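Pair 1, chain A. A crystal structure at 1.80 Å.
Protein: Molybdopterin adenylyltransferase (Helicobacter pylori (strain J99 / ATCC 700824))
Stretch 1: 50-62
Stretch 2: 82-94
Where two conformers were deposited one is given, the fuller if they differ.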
# COMPACT_ATOMS: atom_id res chain seq x y z
N ALA A 50 4.92 11.34 24.74
CA ALA A 50 4.98 9.93 25.11
C ALA A 50 4.29 9.05 24.06
O ALA A 50 3.45 9.52 23.29
CB ALA A 50 4.35 9.72 26.48
N ASP A 51 4.64 7.76 24.05
CA ASP A 51 4.04 6.82 23.11
C ASP A 51 2.61 6.47 23.50
O ASP A 51 2.27 5.29 23.64
CB ASP A 51 4.87 5.53 23.04
CG ASP A 51 6.10 5.68 22.17
OD1 ASP A 51 5.98 6.23 21.05
OD2 ASP A 51 7.18 5.25 22.61
N GLU A 52 1.78 7.49 23.70
CA GLU A 52 0.37 7.29 24.00
C GLU A 52 -0.44 7.86 22.85
O GLU A 52 -0.25 9.02 22.46
CB GLU A 52 -0.03 7.97 25.32
CG GLU A 52 0.85 7.62 26.50
CD GLU A 52 0.64 6.20 26.99
OE1 GLU A 52 -0.39 5.59 26.64
OE2 GLU A 52 1.51 5.69 27.73
N ARG A 53 -1.33 7.05 22.29
CA ARG A 53 -2.02 7.42 21.06
C ARG A 53 -2.75 8.76 21.16
O ARG A 53 -2.58 9.62 20.30
CB ARG A 53 -3.00 6.33 20.63
CG ARG A 53 -3.62 6.59 19.25
CD ARG A 53 -4.67 5.55 18.90
NE ARG A 53 -5.71 5.46 19.91
CZ ARG A 53 -6.86 6.12 19.87
NH1 ARG A 53 -7.13 6.93 18.85
NH2 ARG A 53 -7.75 5.97 20.84
N ASP A 54 -3.55 8.94 22.20
CA ASP A 54 -4.36 10.15 22.28
C ASP A 54 -3.47 11.40 22.42
O ASP A 54 -3.79 12.46 21.88
CB ASP A 54 -5.35 10.09 23.44
CG ASP A 54 -6.38 11.21 23.37
OD1 ASP A 54 -6.97 11.41 22.28
OD2 ASP A 54 -6.59 11.89 24.40
N LEU A 55 -2.35 11.26 23.12
CA LEU A 55 -1.43 12.38 23.28
C LEU A 55 -0.79 12.76 21.96
O LEU A 55 -0.62 13.94 21.65
CB LEU A 55 -0.35 12.04 24.31
CG LEU A 55 -0.77 12.15 25.78
CD1 LEU A 55 0.41 11.85 26.70
CD2 LEU A 55 -1.35 13.53 26.05
N ILE A 56 -0.43 11.77 21.16
CA ILE A 56 0.14 12.06 19.85
C ILE A 56 -0.90 12.69 18.93
O ILE A 56 -0.60 13.64 18.20
CB ILE A 56 0.72 10.79 19.21
CG1 ILE A 56 1.85 10.25 20.09
CG2 ILE A 56 1.21 11.08 17.79
CD1 ILE A 56 2.77 9.28 19.39
N GLU A 57 -2.13 12.19 18.98
CA GLU A 57 -3.20 12.78 18.18
C GLU A 57 -3.40 14.24 18.55
O GLU A 57 -3.46 15.11 17.69
CB GLU A 57 -4.52 12.02 18.37
CG GLU A 57 -4.50 10.60 17.84
CD GLU A 57 -5.83 9.90 18.03
OE1 GLU A 57 -6.83 10.59 18.30
OE2 GLU A 57 -5.86 8.66 17.90
N LYS A 58 -3.51 14.51 19.85
CA LYS A 58 -3.70 15.87 20.34
C LYS A 58 -2.58 16.80 19.91
O LYS A 58 -2.82 17.95 19.55
CB LYS A 58 -3.81 15.87 21.86
CG LYS A 58 -5.16 15.39 22.37
CD LYS A 58 -5.20 15.43 23.89
CE LYS A 58 -6.59 15.10 24.41
NZ LYS A 58 -6.61 15.05 25.90
N SER A 59 -1.34 16.31 19.94
CA SER A 59 -0.18 17.10 19.54
C SER A 59 -0.22 17.42 18.05
O SER A 59 -0.01 18.56 17.64
CB SER A 59 1.12 16.37 19.88
OG SER A 59 2.25 17.15 19.51
N LEU A 60 -0.48 16.40 17.24
CA LEU A 60 -0.60 16.59 15.80
C LEU A 60 -1.70 17.60 15.49
O LEU A 60 -1.53 18.50 14.66
CB LEU A 60 -0.91 15.26 15.10
CG LEU A 60 0.22 14.24 15.02
CD1 LEU A 60 -0.30 12.92 14.46
CD2 LEU A 60 1.36 14.77 14.15
N ILE A 61 -2.84 17.46 16.17
CA ILE A 61 -3.97 18.34 15.92
C ILE A 61 -3.61 19.78 16.29
O ILE A 61 -3.95 20.71 15.57
CB ILE A 61 -5.22 17.86 16.69
CG1 ILE A 61 -5.75 16.57 16.05
CG2 ILE A 61 -6.30 18.94 16.71
CD1 ILE A 61 -6.86 15.91 16.81
N LYS A 62 -2.87 19.95 17.39
CA LYS A 62 -2.48 21.28 17.83
C LYS A 62 -1.52 21.92 16.82
O LYS A 62 -1.64 23.10 16.51
CB LYS A 62 -1.84 21.22 19.23
CG LYS A 62 -1.33 22.55 19.76
CD LYS A 62 -0.97 22.46 21.24
CE LYS A 62 0.00 21.32 21.51
NZ LYS A 62 0.39 21.23 22.95
N LEU A 82 4.69 -3.11 19.94
CA LEU A 82 3.45 -2.79 20.64
C LEU A 82 3.19 -1.29 20.79
O LEU A 82 2.10 -0.81 20.49
CB LEU A 82 3.44 -3.45 22.01
CG LEU A 82 2.26 -3.16 22.94
CD1 LEU A 82 0.95 -3.56 22.29
CD2 LEU A 82 2.44 -3.87 24.27
N ARG A 83 4.19 -0.55 21.26
CA ARG A 83 3.99 0.87 21.54
C ARG A 83 4.37 1.78 20.38
O ARG A 83 4.49 3.00 20.55
CB ARG A 83 4.77 1.26 22.80
CG ARG A 83 4.27 0.56 24.04
CD ARG A 83 4.96 1.07 25.29
NE ARG A 83 4.77 2.50 25.47
CZ ARG A 83 3.72 3.04 26.09
NH1 ARG A 83 2.77 2.25 26.57
NH2 ARG A 83 3.62 4.35 26.22
N ASP A 84 4.55 1.20 19.19
CA ASP A 84 4.76 1.99 17.98
C ASP A 84 3.41 2.43 17.40
O ASP A 84 2.90 1.81 16.46
CB ASP A 84 5.56 1.20 16.93
CG ASP A 84 6.99 0.95 17.35
OD1 ASP A 84 7.40 1.43 18.42
OD2 ASP A 84 7.72 0.28 16.60
N ILE A 85 2.84 3.48 17.96
CA ILE A 85 1.47 3.86 17.61
C ILE A 85 1.37 5.18 16.85
O ILE A 85 0.29 5.73 16.68
CB ILE A 85 0.60 3.93 18.89
CG1 ILE A 85 1.32 4.69 19.99
CG2 ILE A 85 0.30 2.53 19.38
CD1 ILE A 85 1.18 6.18 19.92
N THR A 86 2.51 5.68 16.39
CA THR A 86 2.53 6.94 15.65
C THR A 86 1.75 6.89 14.31
O THR A 86 1.00 7.83 14.02
CB THR A 86 3.99 7.39 15.39
OG1 THR A 86 4.65 7.54 16.66
CG2 THR A 86 4.02 8.73 14.65
N PRO A 87 1.90 5.81 13.51
CA PRO A 87 1.08 5.79 12.29
C PRO A 87 -0.43 5.74 12.58
O PRO A 87 -1.18 6.38 11.86
CB PRO A 87 1.54 4.51 11.57
CG PRO A 87 2.93 4.25 12.10
CD PRO A 87 2.86 4.69 13.54
N GLU A 88 -0.85 4.98 13.59
CA GLU A 88 -2.27 4.95 13.96
C GLU A 88 -2.81 6.33 14.33
O GLU A 88 -3.92 6.70 13.94
CB GLU A 88 -2.50 4.01 15.14
CG GLU A 88 -2.49 2.55 14.78
CD GLU A 88 -1.14 1.90 14.98
OE1 GLU A 88 -0.09 2.56 14.77
OE2 GLU A 88 -1.12 0.70 15.35
N ALA A 89 -2.03 7.08 15.10
CA ALA A 89 -2.42 8.42 15.51
C ALA A 89 -2.49 9.32 14.29
O ALA A 89 -3.38 10.15 14.17
CB ALA A 89 -1.47 8.97 16.55
N THR A 90 -1.54 9.15 13.38
CA THR A 90 -1.49 9.95 12.16
C THR A 90 -2.73 9.70 11.30
O THR A 90 -3.35 10.63 10.81
CB THR A 90 -0.21 9.65 11.37
OG1 THR A 90 0.92 9.87 12.23
CG2 THR A 90 -0.09 10.54 10.14
N LYS A 91 -3.10 8.43 11.16
CA LYS A 91 -4.26 8.07 10.35
C LYS A 91 -5.54 8.62 10.95
O LYS A 91 -6.48 9.02 10.24
CB LYS A 91 -4.36 6.55 10.20
CG LYS A 91 -5.48 6.10 9.28
CD LYS A 91 -5.80 4.62 9.46
CE LYS A 91 -4.58 3.75 9.20
NZ LYS A 91 -4.91 2.30 9.33
N LYS A 92 -5.59 8.66 12.28
CA LYS A 92 -6.79 9.12 12.97
C LYS A 92 -7.04 10.61 12.74
O LYS A 92 -8.20 11.04 12.60
CB LYS A 92 -6.66 8.82 14.48
CG LYS A 92 -7.83 9.31 15.31
CD LYS A 92 -9.16 8.77 14.80
CE LYS A 92 -10.33 9.47 15.46
NZ LYS A 92 -11.62 9.13 14.80
N VAL A 93 -5.98 11.42 12.66
CA VAL A 93 -6.19 12.86 12.57
C VAL A 93 -6.18 13.37 11.13
O VAL A 93 -6.54 14.52 10.89
CB VAL A 93 -5.12 13.65 13.40
CG1 VAL A 93 -5.05 13.12 14.83
CG2 VAL A 93 -3.76 13.59 12.73
N CYS A 94 -5.77 12.53 10.18
CA CYS A 94 -5.80 12.91 8.77
C CYS A 94 -7.14 12.59 8.13
O CYS A 94 -7.80 11.63 8.52
CB CYS A 94 -4.70 12.22 7.99
SG CYS A 94 -3.08 12.85 8.35
O HOH W 1 4.50 5.84 18.98
O HOH W 2 7.71 3.58 20.14
O HOH W 3 -0.11 2.62 26.21

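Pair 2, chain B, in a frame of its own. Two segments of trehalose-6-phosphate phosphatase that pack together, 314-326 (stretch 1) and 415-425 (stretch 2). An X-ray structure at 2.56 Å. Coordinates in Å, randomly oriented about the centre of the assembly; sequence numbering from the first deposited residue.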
# COMPACT_ATOMS: atom_id res chain seq x y z
N GLU B 314 -14.02 2.50 24.53
CA GLU B 314 -13.01 1.71 25.22
C GLU B 314 -11.58 2.08 24.83
O GLU B 314 -10.71 2.19 25.69
CB GLU B 314 -13.23 0.22 24.95
CG GLU B 314 -14.49 -0.35 25.59
CD GLU B 314 -14.42 -0.35 27.11
OE1 GLU B 314 -13.50 -0.99 27.67
OE2 GLU B 314 -15.28 0.30 27.74
N LEU B 315 -11.34 2.28 23.54
CA LEU B 315 -9.97 2.45 23.06
C LEU B 315 -9.41 3.82 23.42
O LEU B 315 -8.19 4.02 23.45
CB LEU B 315 -9.90 2.21 21.56
CG LEU B 315 -10.49 0.88 21.07
CD1 LEU B 315 -9.97 0.55 19.69
CD2 LEU B 315 -10.20 -0.26 22.04
N GLY B 316 -10.30 4.77 23.68
CA GLY B 316 -9.89 6.09 24.15
C GLY B 316 -9.55 7.07 23.05
O GLY B 316 -8.88 8.07 23.29
N VAL B 317 -10.01 6.79 21.83
CA VAL B 317 -9.80 7.70 20.72
C VAL B 317 -10.55 9.01 20.96
O VAL B 317 -10.09 10.08 20.59
CB VAL B 317 -10.23 7.07 19.37
CG1 VAL B 317 -10.16 8.09 18.24
CG2 VAL B 317 -9.37 5.86 19.05
N GLU B 318 -11.71 8.90 21.62
CA GLU B 318 -12.55 10.06 21.89
C GLU B 318 -11.84 11.16 22.69
O GLU B 318 -11.92 12.34 22.35
CB GLU B 318 -13.83 9.63 22.63
CG GLU B 318 -15.10 9.76 21.80
CD GLU B 318 -15.39 11.19 21.40
OE1 GLU B 318 -14.95 12.12 22.11
OE2 GLU B 318 -16.07 11.40 20.37
N GLU B 319 -11.12 10.76 23.74
CA GLU B 319 -10.42 11.74 24.56
C GLU B 319 -9.38 12.46 23.74
O GLU B 319 -9.23 13.67 23.84
CB GLU B 319 -9.71 11.08 25.74
CG GLU B 319 -10.08 9.64 25.99
CD GLU B 319 -9.38 9.08 27.21
OE1 GLU B 319 -9.75 7.96 27.65
OE2 GLU B 319 -8.46 9.75 27.73
N LYS B 320 -8.67 11.71 22.92
CA LYS B 320 -7.65 12.30 22.06
C LYS B 320 -8.25 13.26 21.06
O LYS B 320 -7.73 14.33 20.84
CB LYS B 320 -6.88 11.20 21.36
CG LYS B 320 -6.56 10.03 22.26
CD LYS B 320 -5.68 9.02 21.56
CE LYS B 320 -4.53 8.59 22.44
NZ LYS B 320 -4.49 7.12 22.57
N VAL B 321 -9.37 12.88 20.47
CA VAL B 321 -10.06 13.71 19.49
C VAL B 321 -10.50 15.03 20.12
O VAL B 321 -10.33 16.10 19.53
CB VAL B 321 -11.29 13.00 18.89
CG1 VAL B 321 -12.12 13.97 18.07
CG2 VAL B 321 -10.85 11.80 18.05
N GLN B 322 -11.07 14.96 21.32
CA GLN B 322 -11.54 16.16 22.00
C GLN B 322 -10.37 17.01 22.48
O GLN B 322 -10.46 18.24 22.54
CB GLN B 322 -12.45 15.79 23.18
CG GLN B 322 -13.71 16.63 23.25
CD GLN B 322 -14.55 16.53 21.98
OE1 GLN B 322 -14.85 17.53 21.34
NE2 GLN B 322 -14.92 15.31 21.62
N ALA B 323 -9.26 16.35 22.81
CA ALA B 323 -8.06 17.04 23.25
C ALA B 323 -7.41 17.81 22.10
O ALA B 323 -6.98 18.95 22.27
CB ALA B 323 -7.07 16.05 23.84
N LEU B 324 -7.34 17.16 20.94
CA LEU B 324 -6.84 17.79 19.72
C LEU B 324 -7.76 18.92 19.29
O LEU B 324 -7.30 19.97 18.84
CB LEU B 324 -6.72 16.75 18.61
CG LEU B 324 -5.60 15.71 18.76
CD1 LEU B 324 -5.84 14.53 17.84
CD2 LEU B 324 -4.25 16.35 18.46
N LYS B 325 -9.07 18.70 19.44
CA LYS B 325 -10.06 19.74 19.23
C LYS B 325 -9.78 20.93 20.15
O LYS B 325 -10.02 22.08 19.78
CB LYS B 325 -11.47 19.20 19.49
CG LYS B 325 -12.23 18.81 18.23
CD LYS B 325 -13.21 17.69 18.51
CE LYS B 325 -14.36 17.70 17.52
NZ LYS B 325 -15.20 18.91 17.69
N GLN B 326 -9.28 20.64 21.35
CA GLN B 326 -8.98 21.67 22.33
C GLN B 326 -7.72 22.45 21.96
O GLN B 326 -7.68 23.67 22.07
CB GLN B 326 -8.84 21.06 23.72
CG GLN B 326 -9.45 21.90 24.83
CD GLN B 326 -10.88 22.30 24.53
OE1 GLN B 326 -11.68 21.52 24.01
NE2 GLN B 326 -11.22 23.55 24.86
N LYS B 415 -1.89 3.95 17.02
CA LYS B 415 -3.04 3.68 16.17
C LYS B 415 -4.20 4.56 16.56
O LYS B 415 -4.91 5.07 15.70
CB LYS B 415 -3.45 2.22 16.31
CG LYS B 415 -2.28 1.27 16.50
CD LYS B 415 -1.69 1.37 17.90
CE LYS B 415 -0.21 1.05 17.91
NZ LYS B 415 0.16 0.15 19.03
N GLU B 416 -4.40 4.72 17.85
CA GLU B 416 -5.46 5.57 18.37
C GLU B 416 -5.16 7.05 18.13
O GLU B 416 -6.07 7.84 17.88
CB GLU B 416 -5.67 5.31 19.87
CG GLU B 416 -5.36 3.89 20.32
CD GLU B 416 -3.88 3.67 20.57
OE1 GLU B 416 -3.25 4.54 21.21
OE2 GLU B 416 -3.35 2.63 20.14
N GLU B 417 -3.89 7.42 18.21
CA GLU B 417 -3.47 8.78 17.91
C GLU B 417 -3.71 9.09 16.43
O GLU B 417 -4.13 10.19 16.07
CB GLU B 417 -2.00 8.99 18.27
CG GLU B 417 -1.75 9.25 19.74
CD GLU B 417 -0.29 9.09 20.12
OE1 GLU B 417 0.45 8.44 19.35
OE2 GLU B 417 0.12 9.63 21.17
N TYR B 418 -3.43 8.10 15.59
CA TYR B 418 -3.61 8.23 14.14
C TYR B 418 -5.08 8.39 13.78
O TYR B 418 -5.45 9.32 13.05
CB TYR B 418 -3.02 7.01 13.43
CG TYR B 418 -3.30 6.97 11.95
CD1 TYR B 418 -2.74 7.89 11.08
CD2 TYR B 418 -4.12 5.98 11.41
CE1 TYR B 418 -2.99 7.85 9.72
CE2 TYR B 418 -4.37 5.93 10.05
CZ TYR B 418 -3.80 6.87 9.21
OH TYR B 418 -4.05 6.82 7.86
N LEU B 419 -5.91 7.50 14.30
CA LEU B 419 -7.35 7.57 14.06
C LEU B 419 -7.95 8.85 14.60
O LEU B 419 -8.83 9.45 13.97
CB LEU B 419 -8.05 6.36 14.67
CG LEU B 419 -7.65 5.02 14.08
CD1 LEU B 419 -8.56 3.92 14.59
CD2 LEU B 419 -7.68 5.08 12.56
N ALA B 420 -7.49 9.27 15.78
CA ALA B 420 -7.85 10.57 16.32
C ALA B 420 -7.56 11.63 15.28
O ALA B 420 -8.46 12.35 14.86
CB ALA B 420 -7.07 10.87 17.59
N LEU B 421 -6.30 11.70 14.86
CA LEU B 421 -5.86 12.65 13.83
C LEU B 421 -6.78 12.68 12.61
O LEU B 421 -7.15 13.75 12.13
CB LEU B 421 -4.42 12.33 13.41
CG LEU B 421 -3.30 12.74 14.38
CD1 LEU B 421 -1.98 12.09 14.00
CD2 LEU B 421 -3.17 14.26 14.41
N LEU B 422 -7.16 11.51 12.11
CA LEU B 422 -8.06 11.45 10.97
C LEU B 422 -9.44 12.01 11.30
O LEU B 422 -10.03 12.74 10.50
CB LEU B 422 -8.20 10.01 10.45
CG LEU B 422 -6.94 9.42 9.81
CD1 LEU B 422 -7.22 8.03 9.26
CD2 LEU B 422 -6.40 10.34 8.72
N ARG B 423 -9.95 11.69 12.49
CA ARG B 423 -11.27 12.18 12.90
C ARG B 423 -11.32 13.70 13.11
O ARG B 423 -12.28 14.34 12.70
CB ARG B 423 -11.74 11.45 14.16
CG ARG B 423 -12.47 10.14 13.90
CD ARG B 423 -13.04 9.56 15.19
NE ARG B 423 -14.00 10.47 15.80
CZ ARG B 423 -14.48 10.33 17.04
NH1 ARG B 423 -14.08 9.33 17.80
NH2 ARG B 423 -15.35 11.21 17.51
N VAL B 424 -10.29 14.27 13.74
CA VAL B 424 -10.29 15.71 14.00
C VAL B 424 -10.05 16.50 12.71
O VAL B 424 -10.29 17.71 12.66
CB VAL B 424 -9.21 16.11 15.05
CG1 VAL B 424 -9.44 17.54 15.56
CG2 VAL B 424 -9.20 15.13 16.22
N ALA B 425 -9.58 15.82 11.67
CA ALA B 425 -9.22 16.48 10.42
C ALA B 425 -10.39 17.21 9.77
O ALA B 425 -11.49 16.67 9.65
CB ALA B 425 -8.64 15.48 9.45

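The sharpest difference is where charge is placed. In pair 1 the salt bridge between the stretches lies ahead of both helices, with Arg83(A) NH2 donating to Glu52(A) OE2 at 2.9 Å, nearly straight at 171°; in pair 2 both salt bridges join one helix to the other. There Arg423(B) NH2 donates to Glu318(B) OE2 at 3.0 Å, and Lys320(B) NZ makes a weak hydrogen bond to Glu416(B) OE1 at 3.2 Å. The backbones hardly differ: 14 central residues superpose with an RMSD of 0.2 Å, the helix axes approach to 8.7 Å in pair 1 and 8.6 Å in pair 2, and the signed crossing angles are -49° and -50°. The crossing is tightest at a matched alanine: Glu57(A) CA lies 5.2 Å from Ala89(A) CA, and Val321(B) CA lies 5.0 Å from Ala420(B) CA. Each alanine points its methyl toward the partner helix, and so small a side chain suits such close backbones. Ala420(B) sits as a knob among Val317(B), Lys320(B), Val321(B) and Leu324(B). In pair 1 the matching methyl meets Ile56(A), whose CG2 is 3.6 Å from Ala89(A) CB, and Glu57(A), whose CG is 3.7 Å from the same Ala89(A) CB.

One turn on, the solutions coincide. Leu60(A) and Leu324(B) share the m, t rotamer and nearly superpose, each against a valine: Leu60(A) CD1 to Val93(A) CG2 is 3.9 Å, and Leu324(B) CD1 to Val424(B) CG2 is 3.8 Å. Val93(A) is m and Val424(B) t, so the two side chains share one methyl site, that of Val93(A) CG1 and Val424(B) CG2, and differ in the other.

Elsewhere the chemistry changes. Ile56(A) and Ile85(A) meet through their CD1 atoms at 3.5 Å, an apolar contact at the positions where pair 2 has the bridged Lys320(B) and Glu416(B). The aliphatic part of Lys320(B) still packs, its CB 3.8 Å from Ala420(B) CB. Glu57(A) matches Val321(B), and here a long acid does a valine's work with its methylenes: Glu57(A) CB lies 3.7 Å from Val93(A) CG1, while Val321(B) CG1 lies 3.6 Å from Val424(B) CG2. Arg53(A) matches Val317(B), a knob among Glu416(B), Leu419(B), Ala420(B) and Arg423(B). Lys92(A), whose end leads away from the other stretch, matches Arg423(B), which lays one guanidinium face against Val321(B) CG2 and offers its edge to Glu318(B) OE2.

In pair 1, water 1 donates to Asp51(A) OD1 at 2.6 Å and accepts from Ile85(A) N at 3.1 Å, linking the segments before the helices.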